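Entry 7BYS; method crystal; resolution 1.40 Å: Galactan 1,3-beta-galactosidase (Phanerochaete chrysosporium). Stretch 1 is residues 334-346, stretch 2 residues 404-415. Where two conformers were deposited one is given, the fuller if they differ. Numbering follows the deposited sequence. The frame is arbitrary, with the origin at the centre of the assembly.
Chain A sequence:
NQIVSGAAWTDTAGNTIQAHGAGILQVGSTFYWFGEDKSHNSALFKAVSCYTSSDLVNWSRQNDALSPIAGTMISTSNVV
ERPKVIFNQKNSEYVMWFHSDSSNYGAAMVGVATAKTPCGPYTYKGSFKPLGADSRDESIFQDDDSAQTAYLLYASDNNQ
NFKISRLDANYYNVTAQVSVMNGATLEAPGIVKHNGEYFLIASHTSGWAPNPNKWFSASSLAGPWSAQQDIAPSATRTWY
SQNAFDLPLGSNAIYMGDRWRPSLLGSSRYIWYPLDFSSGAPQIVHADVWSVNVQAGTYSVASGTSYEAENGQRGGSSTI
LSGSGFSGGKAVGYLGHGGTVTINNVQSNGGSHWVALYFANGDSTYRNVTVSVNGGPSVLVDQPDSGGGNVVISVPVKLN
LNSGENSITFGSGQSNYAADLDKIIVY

Stretch 1 334-346: YLGHGGTVTINNV
Stretch 2, residues 404-415: GENSITFGSGQS

Antiparallel pairing of strand 339-346 with the strand that ends at Phe410 in the galactosidase chain: the axes approach to 4.2 Å, their N-to-C directions differ by 157°, and 859 Å² is buried, both sides summed, with the largest single shares from Val346, Phe410 and Ile408. Phe410 (chi1 -61°, m; chi2 -89°) sits in a hydrogen-bonded pair with Val341, CA to CA 5.4 Å. Phe410 N donates to Val341 O at 2.8 Å, nearly straight at 168°, and Val341 N returns a bond to Phe410 O at 3.1 Å. Because paired side chains leave the sheet on the same face, Val341 CG1 (chi1 67°, p) lies 4.1 Å from Phe410 CB. Ile343 (m, t), on the same face but paired with Ile408, brings CD1 to 4.0 Å from Phe410 CE2. Two residues along, Ile343 N to Ile408 O (2.8 Å) and Ile408 N to Ile343 O (2.9 Å) repeat the pattern. Between these pairs Thr342 and Thr409, both m with CA atoms 4.1 Å apart, project from the other face, and their OG1 atoms hydrogen-bond at 2.9 Å. Val346 (chi1 180°, t) lies on the same face as Ile343 and Phe410, its CG2 4.2 Å from Ile408 CD1 (Ile408 is m, t). Here the ladder is distorted: Asn345 has phi/psi 56/40, far from extended values. Val346 N still bonds Asn406 O at 2.9 Å, but the return bond, Asn406 N to Val346 O at 2.9 Å, is weak, bent to 121°. Asn406 ND2 (chi1 m) also donates to Val346 O, at 3.0 Å and 164°. A type I' turn, Gly336 to Gly339, leads into strand 339-346, and His337 N (phi/psi 49/46) donates to Gln414 O at 2.9 Å. Gly411 (phi/psi 93/0) packs closely enough that a CB would clash with Gly339 O, 2.9 Å away. A water bridges Gly338 N (2.8 Å) and Gly411 O (2.7 Å).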

# COMPACT_ATOMS: atom_id res chain seq x y z
N TYR A 334 -11.75 18.24 20.36
CA TYR A 334 -11.08 19.44 20.86
C TYR A 334 -9.76 19.10 21.55
O TYR A 334 -9.41 19.64 22.61
CB TYR A 334 -12.03 20.30 21.71
CG TYR A 334 -13.24 20.77 20.90
CD1 TYR A 334 -14.28 19.90 20.60
CD2 TYR A 334 -13.32 22.07 20.42
CE1 TYR A 334 -15.38 20.31 19.86
CE2 TYR A 334 -14.42 22.49 19.68
CZ TYR A 334 -15.44 21.61 19.40
OH TYR A 334 -16.52 22.02 18.66
N LEU A 335 -9.03 18.15 20.96
CA LEU A 335 -7.70 17.79 21.40
C LEU A 335 -6.68 18.68 20.73
O LEU A 335 -6.84 19.06 19.56
CB LEU A 335 -7.38 16.34 21.04
CG LEU A 335 -8.02 15.30 21.94
CD1 LEU A 335 -7.76 13.90 21.36
CD2 LEU A 335 -7.53 15.41 23.39
N GLY A 336 -5.62 18.99 21.46
CA GLY A 336 -4.72 20.05 21.05
C GLY A 336 -5.34 21.39 21.36
O GLY A 336 -6.48 21.49 21.82
N HIS A 337 -4.58 22.44 21.09
CA HIS A 337 -5.04 23.80 21.33
C HIS A 337 -5.63 23.92 22.73
O HIS A 337 -6.73 24.43 22.94
CB HIS A 337 -6.06 24.21 20.26
CG HIS A 337 -6.34 25.68 20.21
ND1 HIS A 337 -7.22 26.30 21.07
CD2 HIS A 337 -5.86 26.65 19.40
CE1 HIS A 337 -7.27 27.59 20.80
NE2 HIS A 337 -6.45 27.83 19.79
N GLY A 338 -4.90 23.38 23.71
CA GLY A 338 -5.30 23.46 25.10
C GLY A 338 -6.14 22.32 25.64
O GLY A 338 -6.55 22.37 26.80
N GLY A 339 -6.42 21.29 24.85
CA GLY A 339 -7.18 20.14 25.32
C GLY A 339 -6.33 18.88 25.24
O GLY A 339 -5.62 18.66 24.27
N THR A 340 -6.42 18.05 26.29
CA THR A 340 -5.67 16.80 26.33
C THR A 340 -6.56 15.66 26.78
O THR A 340 -7.63 15.86 27.35
CB THR A 340 -4.46 16.87 27.30
OG1 THR A 340 -4.93 17.12 28.63
CG2 THR A 340 -3.51 17.97 26.89
N VAL A 341 -6.10 14.44 26.51
CA VAL A 341 -6.68 13.26 27.14
C VAL A 341 -5.53 12.35 27.54
O VAL A 341 -4.56 12.19 26.79
CB VAL A 341 -7.76 12.56 26.28
CG1 VAL A 341 -7.16 11.93 25.02
CG2 VAL A 341 -8.51 11.51 27.11
N THR A 342 -5.62 11.79 28.74
CA THR A 342 -4.59 10.90 29.26
C THR A 342 -5.26 9.56 29.51
O THR A 342 -6.23 9.47 30.27
CB THR A 342 -4.00 11.46 30.55
OG1 THR A 342 -3.39 12.72 30.28
CG2 THR A 342 -2.95 10.52 31.12
N ILE A 343 -4.77 8.53 28.84
CA ILE A 343 -5.23 7.17 29.07
C ILE A 343 -4.34 6.56 30.14
O ILE A 343 -3.12 6.46 29.96
CB ILE A 343 -5.23 6.35 27.78
CG1 ILE A 343 -6.21 6.99 26.79
CG2 ILE A 343 -5.61 4.91 28.06
CD1 ILE A 343 -6.35 6.26 25.48
N ASN A 344 -4.94 6.21 31.26
CA ASN A 344 -4.22 5.69 32.41
C ASN A 344 -4.40 4.18 32.50
O ASN A 344 -5.25 3.58 31.83
CB ASN A 344 -4.71 6.36 33.69
CG ASN A 344 -4.21 7.79 33.82
OD1 ASN A 344 -3.02 8.03 33.91
ND2 ASN A 344 -5.14 8.74 33.83
N ASN A 345 -3.57 3.57 33.35
CA ASN A 345 -3.62 2.13 33.60
C ASN A 345 -3.47 1.32 32.32
O ASN A 345 -4.16 0.32 32.10
CB ASN A 345 -4.87 1.74 34.39
CG ASN A 345 -4.89 2.36 35.77
OD1 ASN A 345 -3.91 2.27 36.51
ND2 ASN A 345 -5.97 3.05 36.09
N VAL A 346 -2.58 1.78 31.45
CA VAL A 346 -2.18 1.00 30.28
C VAL A 346 -1.18 -0.05 30.77
O VAL A 346 -0.03 0.27 31.07
CB VAL A 346 -1.58 1.90 29.20
CG1 VAL A 346 -1.17 1.06 27.98
CG2 VAL A 346 -2.58 2.97 28.80
N GLY A 404 3.97 -2.98 34.43
CA GLY A 404 2.94 -2.43 35.28
C GLY A 404 2.06 -1.45 34.55
O GLY A 404 1.73 -1.64 33.38
N GLU A 405 1.66 -0.38 35.24
CA GLU A 405 0.72 0.58 34.68
C GLU A 405 1.47 1.75 34.05
O GLU A 405 2.53 2.16 34.52
CB GLU A 405 -0.24 1.09 35.75
CG GLU A 405 -0.93 -0.02 36.55
CD GLU A 405 -2.04 -0.72 35.78
OE1 GLU A 405 -2.09 -0.61 34.53
OE2 GLU A 405 -2.88 -1.38 36.42
N ASN A 406 0.89 2.27 32.97
CA ASN A 406 1.48 3.37 32.23
C ASN A 406 0.38 4.37 31.91
O ASN A 406 -0.80 4.03 31.89
CB ASN A 406 2.06 2.89 30.90
CG ASN A 406 3.24 1.97 31.09
OD1 ASN A 406 4.39 2.41 31.10
ND2 ASN A 406 2.97 0.67 31.23
N SER A 407 0.79 5.61 31.65
CA SER A 407 -0.10 6.65 31.17
C SER A 407 0.38 7.14 29.81
O SER A 407 1.58 7.24 29.56
CB SER A 407 -0.13 7.84 32.14
OG SER A 407 0.98 8.70 31.93
N ILE A 408 -0.57 7.43 28.92
CA ILE A 408 -0.25 8.00 27.61
C ILE A 408 -1.11 9.25 27.44
O ILE A 408 -2.34 9.17 27.52
CB ILE A 408 -0.51 7.01 26.46
CG1 ILE A 408 0.19 5.67 26.73
CG2 ILE A 408 -0.03 7.61 25.15
CD1 ILE A 408 -0.22 4.57 25.74
N THR A 409 -0.46 10.39 27.20
CA THR A 409 -1.15 11.67 27.11
C THR A 409 -1.13 12.15 25.66
O THR A 409 -0.07 12.16 25.02
CB THR A 409 -0.50 12.71 28.02
OG1 THR A 409 -0.69 12.33 29.39
CG2 THR A 409 -1.15 14.07 27.83
N PHE A 410 -2.29 12.57 25.16
CA PHE A 410 -2.46 13.02 23.78
C PHE A 410 -2.86 14.49 23.76
O PHE A 410 -3.74 14.91 24.51
CB PHE A 410 -3.56 12.20 23.09
CG PHE A 410 -3.25 10.74 23.02
CD1 PHE A 410 -2.55 10.23 21.93
CD2 PHE A 410 -3.66 9.87 24.02
CE1 PHE A 410 -2.26 8.88 21.85
CE2 PHE A 410 -3.36 8.52 23.95
CZ PHE A 410 -2.66 8.03 22.86
N GLY A 411 -2.19 15.25 22.89
CA GLY A 411 -2.59 16.61 22.58
C GLY A 411 -1.92 17.69 23.40
O GLY A 411 -2.24 18.87 23.18
N SER A 412 -1.03 17.35 24.32
CA SER A 412 -0.32 18.38 25.07
C SER A 412 0.64 19.13 24.16
O SER A 412 1.21 18.58 23.22
CB SER A 412 0.43 17.76 26.25
OG SER A 412 1.51 16.95 25.82
N GLY A 413 0.78 20.43 24.44
CA GLY A 413 1.81 21.23 23.81
C GLY A 413 1.73 21.34 22.30
O GLY A 413 2.76 21.39 21.64
N GLN A 414 0.52 21.37 21.74
CA GLN A 414 0.37 21.65 20.32
C GLN A 414 -0.65 22.76 20.14
O GLN A 414 -1.72 22.75 20.76
CB GLN A 414 0.02 20.40 19.50
CG GLN A 414 -1.28 19.73 19.87
CD GLN A 414 -1.54 18.46 19.05
OE1 GLN A 414 -1.43 17.34 19.56
NE2 GLN A 414 -1.88 18.64 17.77
N SER A 415 -0.29 23.73 19.30
CA SER A 415 -1.15 24.88 19.02
C SER A 415 -2.34 24.50 18.15
O SER A 415 -3.42 25.07 18.30
CB SER A 415 -0.33 25.96 18.33
OG SER A 415 -1.01 27.20 18.33
O HOH W 1 -3.00 21.30 24.11